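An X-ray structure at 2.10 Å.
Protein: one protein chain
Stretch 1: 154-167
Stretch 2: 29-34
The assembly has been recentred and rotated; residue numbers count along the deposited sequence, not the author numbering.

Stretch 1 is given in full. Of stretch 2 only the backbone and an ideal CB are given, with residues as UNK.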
# COMPACT_ATOMS: atom_id res chain seq x y z
N THR A 154 -4.19 0.70 -24.45
CA THR A 154 -4.79 0.41 -25.75
C THR A 154 -4.40 -1.03 -26.10
O THR A 154 -3.53 -1.61 -25.46
CB THR A 154 -4.26 1.34 -26.87
OG1 THR A 154 -2.86 1.14 -27.05
CG2 THR A 154 -4.52 2.79 -26.53
N PRO A 155 -5.05 -1.63 -27.11
CA PRO A 155 -4.69 -3.00 -27.47
C PRO A 155 -3.23 -3.15 -27.89
O PRO A 155 -2.62 -4.20 -27.69
CB PRO A 155 -5.67 -3.35 -28.59
CG PRO A 155 -5.99 -2.01 -29.19
CD PRO A 155 -6.14 -1.14 -27.97
N ALA A 156 -2.68 -2.09 -28.47
CA ALA A 156 -1.30 -2.09 -28.94
C ALA A 156 -0.32 -2.08 -27.77
O ALA A 156 0.75 -2.68 -27.84
CB ALA A 156 -1.05 -0.89 -29.83
N MET A 157 -0.69 -1.39 -26.70
CA MET A 157 0.15 -1.26 -25.52
C MET A 157 0.18 -2.48 -24.62
O MET A 157 1.25 -2.93 -24.22
CB MET A 157 -0.30 -0.07 -24.69
CG MET A 157 -0.06 1.27 -25.33
SD MET A 157 -0.88 2.56 -24.39
CE MET A 157 -0.18 2.36 -22.80
N SER A 158 -1.00 -3.01 -24.30
CA SER A 158 -1.12 -4.14 -23.39
C SER A 158 -1.82 -5.38 -23.92
O SER A 158 -2.03 -6.35 -23.19
CB SER A 158 -1.82 -3.68 -22.12
OG SER A 158 -3.13 -3.22 -22.42
N GLY A 159 -2.21 -5.37 -25.19
CA GLY A 159 -2.89 -6.52 -25.75
C GLY A 159 -4.39 -6.36 -25.78
O GLY A 159 -4.99 -5.80 -24.86
N GLN A 160 -4.99 -6.85 -26.86
CA GLN A 160 -6.43 -6.79 -27.07
C GLN A 160 -7.20 -7.34 -25.89
O GLN A 160 -8.11 -6.68 -25.38
CB GLN A 160 -6.79 -7.60 -28.31
CG GLN A 160 -7.20 -6.77 -29.51
CD GLN A 160 -8.47 -6.02 -29.27
OE1 GLN A 160 -9.37 -6.50 -28.59
NE2 GLN A 160 -8.57 -4.83 -29.85
N ALA A 161 -6.84 -8.54 -25.46
CA ALA A 161 -7.51 -9.18 -24.35
C ALA A 161 -7.51 -8.32 -23.09
O ALA A 161 -8.51 -8.25 -22.39
CB ALA A 161 -6.88 -10.55 -24.06
N PHE A 162 -6.40 -7.66 -22.81
CA PHE A 162 -6.34 -6.83 -21.61
C PHE A 162 -7.21 -5.59 -21.75
O PHE A 162 -7.92 -5.22 -20.83
CB PHE A 162 -4.90 -6.39 -21.32
CG PHE A 162 -4.61 -6.26 -19.86
CD1 PHE A 162 -5.49 -5.58 -19.01
CD2 PHE A 162 -3.46 -6.83 -19.31
CE1 PHE A 162 -5.23 -5.49 -17.65
CE2 PHE A 162 -3.19 -6.74 -17.95
CZ PHE A 162 -4.08 -6.07 -17.11
N TYR A 163 -7.11 -4.95 -22.91
CA TYR A 163 -7.89 -3.75 -23.20
C TYR A 163 -9.39 -4.03 -23.14
O TYR A 163 -10.15 -3.25 -22.57
CB TYR A 163 -7.52 -3.24 -24.60
CG TYR A 163 -8.30 -2.03 -25.04
CD1 TYR A 163 -7.93 -0.75 -24.63
CD2 TYR A 163 -9.42 -2.17 -25.86
CE1 TYR A 163 -8.65 0.37 -25.04
CE2 TYR A 163 -10.15 -1.06 -26.27
CZ TYR A 163 -9.76 0.20 -25.86
OH TYR A 163 -10.47 1.31 -26.28
N ASP A 164 -9.82 -5.14 -23.74
CA ASP A 164 -11.23 -5.51 -23.75
C ASP A 164 -11.81 -5.60 -22.36
O ASP A 164 -12.92 -5.13 -22.10
CB ASP A 164 -11.42 -6.86 -24.45
CG ASP A 164 -11.28 -6.77 -25.95
OD1 ASP A 164 -11.17 -7.84 -26.59
OD2 ASP A 164 -11.29 -5.65 -26.49
N MET A 165 -11.05 -6.21 -21.46
CA MET A 165 -11.46 -6.41 -20.07
C MET A 165 -11.63 -5.15 -19.23
O MET A 165 -12.58 -5.04 -18.45
CB MET A 165 -10.47 -7.34 -19.38
CG MET A 165 -10.79 -7.57 -17.93
SD MET A 165 -9.52 -8.52 -17.15
CE MET A 165 -8.46 -7.18 -16.55
N LEU A 166 -10.70 -4.21 -19.37
CA LEU A 166 -10.79 -2.96 -18.60
C LEU A 166 -11.90 -2.10 -19.19
O LEU A 166 -12.61 -1.40 -18.48
CB LEU A 166 -9.48 -2.19 -18.66
CG LEU A 166 -8.26 -2.95 -18.15
CD1 LEU A 166 -7.02 -2.14 -18.43
CD2 LEU A 166 -8.42 -3.23 -16.67
N ASP A 167 -12.04 -2.19 -20.51
CA ASP A 167 -13.04 -1.41 -21.22
C ASP A 167 -14.49 -1.73 -20.83
O ASP A 167 -15.35 -0.85 -20.87
CB ASP A 167 -12.87 -1.60 -22.72
CG ASP A 167 -13.73 -0.64 -23.52
OD1 ASP A 167 -14.96 -0.80 -23.53
OD2 ASP A 167 -13.16 0.28 -24.14
N UNK A 29 -1.92 5.87 -14.71
CA UNK A 29 -1.13 4.64 -14.80
C UNK A 29 -1.18 4.09 -16.22
O UNK A 29 -2.25 3.79 -16.74
CB UNK A 29 -1.64 3.59 -13.81
N UNK A 30 -0.02 3.95 -16.85
CA UNK A 30 0.04 3.42 -18.21
C UNK A 30 0.39 1.94 -18.20
O UNK A 30 1.43 1.55 -17.67
CB UNK A 30 1.06 4.20 -19.04
N UNK A 31 -0.47 1.13 -18.81
CA UNK A 31 -0.28 -0.32 -18.87
C UNK A 31 0.34 -0.81 -20.17
O UNK A 31 -0.17 -0.54 -21.26
CB UNK A 31 -1.63 -1.02 -18.67
N UNK A 32 1.45 -1.54 -20.04
CA UNK A 32 2.16 -2.09 -21.19
C UNK A 32 2.44 -3.55 -20.94
O UNK A 32 2.78 -3.93 -19.83
CB UNK A 32 3.46 -1.33 -21.46
N UNK A 33 2.32 -4.37 -21.98
CA UNK A 33 2.59 -5.79 -21.86
C UNK A 33 4.01 -6.01 -22.39
O UNK A 33 4.42 -5.32 -23.33
CB UNK A 33 1.56 -6.63 -22.62
N UNK A 34 4.75 -6.95 -21.80
CA UNK A 34 6.10 -7.21 -22.29
C UNK A 34 6.03 -7.97 -23.62
O UNK A 34 7.01 -8.05 -24.36
CB UNK A 34 6.91 -8.00 -21.26

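Position 29 lies on an extended backbone, and its ideal CB finds nothing of the helical stretch within 5.5 Å. The strand angles mildly favour beta-branched residues, but stretch 1 does not choose among them. The residue is Ile 29, which makes no contact here.

At position 30 the CA-to-CB bond points sideways, and the ideal CB of position 30 lies 4.4 Å from CE of Met 157. That methyl offers a greasy neighbour and no polar partner, so any aliphatic or aromatic side chain would be at ease. The deposited residue is Phe 30. Met 157 CE sits oblique to its ring.

Position 31 also points sideways, with its ideal CB 4.4 Å from Ser 158 CB. Farther out, the ring of Phe 162 and the methyls of Leu 166 form an apolar surface, which calls for a hydrocarbon long enough to reach it: leucine, isoleucine or methionine would all be reasonable. It is Leu 31, with chi1 at -90° and chi2 t, and its end comes nearer to the helix than its CB bond suggests. Leu 31 CD1 lies 3.8 Å from Phe 162 CE1 and 3.9 Å from Leu 166 CD1.

At position 32 the CB bond points away overall, although the ideal CB of position 32 is 3.9 Å from Met 157 O. The Met 157 side chain extends alongside the strand, and its methyl and sulfur could pack against a broad flat group or a long aliphatic one. Trp 32 supplies the flat group. Met 157 CE stands over one face of the Trp 32 indole, 3.8 Å from the centroid of the five-membered ring, a CH-pi contact, while Met 157 SD lies obliquely 4.8 Å from the centroid of the six-membered ring. Trp 32 CA also approaches Met 157 O at 3.3 Å in a CA-H...O contact.

Position 33 points toward stretch 1, its ideal CB 3.6 Å from Ser 158 O. The backbone N of position 33 donates to Met 157 O at 2.9 Å, a nearly straight hydrogen bond that any residue except proline could make. Backbone lines the site, with the carbonyls of Pro 155 and Ala 156 further off, so a polar chain is tolerated and a small one also fits. The residue is Gln 33, its chi1 p and chi2 t. Gln 33 NE2 comes within 3.2 Å of Gly 159 N, but both are donors and no bond results; OE1 is hydrogen-bonded elsewhere in the structure.

Position 34 turns its CB away, so many residues would do. Thr 34 occupies it without touching stretch 1.

Stretch 2 (29-34) IFLWQT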
# COMPACT_ATOMS: atom_id res chain seq x y z
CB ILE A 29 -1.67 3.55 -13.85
CG1 ILE A 29 -1.50 3.97 -12.38
CG2 ILE A 29 -0.93 2.24 -14.09
CD1 ILE A 29 -2.40 5.09 -11.93
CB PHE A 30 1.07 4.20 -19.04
CG PHE A 30 0.65 5.60 -19.34
CD1 PHE A 30 -0.47 5.85 -20.13
CD2 PHE A 30 1.35 6.68 -18.81
CE1 PHE A 30 -0.90 7.15 -20.38
CE2 PHE A 30 0.93 7.99 -19.05
CZ PHE A 30 -0.19 8.23 -19.84
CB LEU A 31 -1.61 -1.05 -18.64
CG LEU A 31 -2.01 -1.42 -17.21
CD1 LEU A 31 -3.31 -2.20 -17.24
CD2 LEU A 31 -0.92 -2.26 -16.56
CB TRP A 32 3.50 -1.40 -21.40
CG TRP A 32 3.41 -0.00 -21.85
CD1 TRP A 32 3.18 1.10 -21.09
CD2 TRP A 32 3.59 0.46 -23.20
NE1 TRP A 32 3.20 2.23 -21.87
CE2 TRP A 32 3.45 1.87 -23.17
CE3 TRP A 32 3.85 -0.17 -24.42
CZ2 TRP A 32 3.57 2.66 -24.32
CZ3 TRP A 32 3.97 0.61 -25.56
CH2 TRP A 32 3.83 2.01 -25.50
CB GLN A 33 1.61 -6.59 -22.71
CG GLN A 33 1.96 -6.60 -24.19
CD GLN A 33 0.95 -7.35 -25.03
OE1 GLN A 33 0.58 -8.48 -24.71
NE2 GLN A 33 0.50 -6.73 -26.11
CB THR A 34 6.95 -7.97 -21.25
OG1 THR A 34 6.31 -9.20 -20.89
CG2 THR A 34 7.13 -7.11 -20.01
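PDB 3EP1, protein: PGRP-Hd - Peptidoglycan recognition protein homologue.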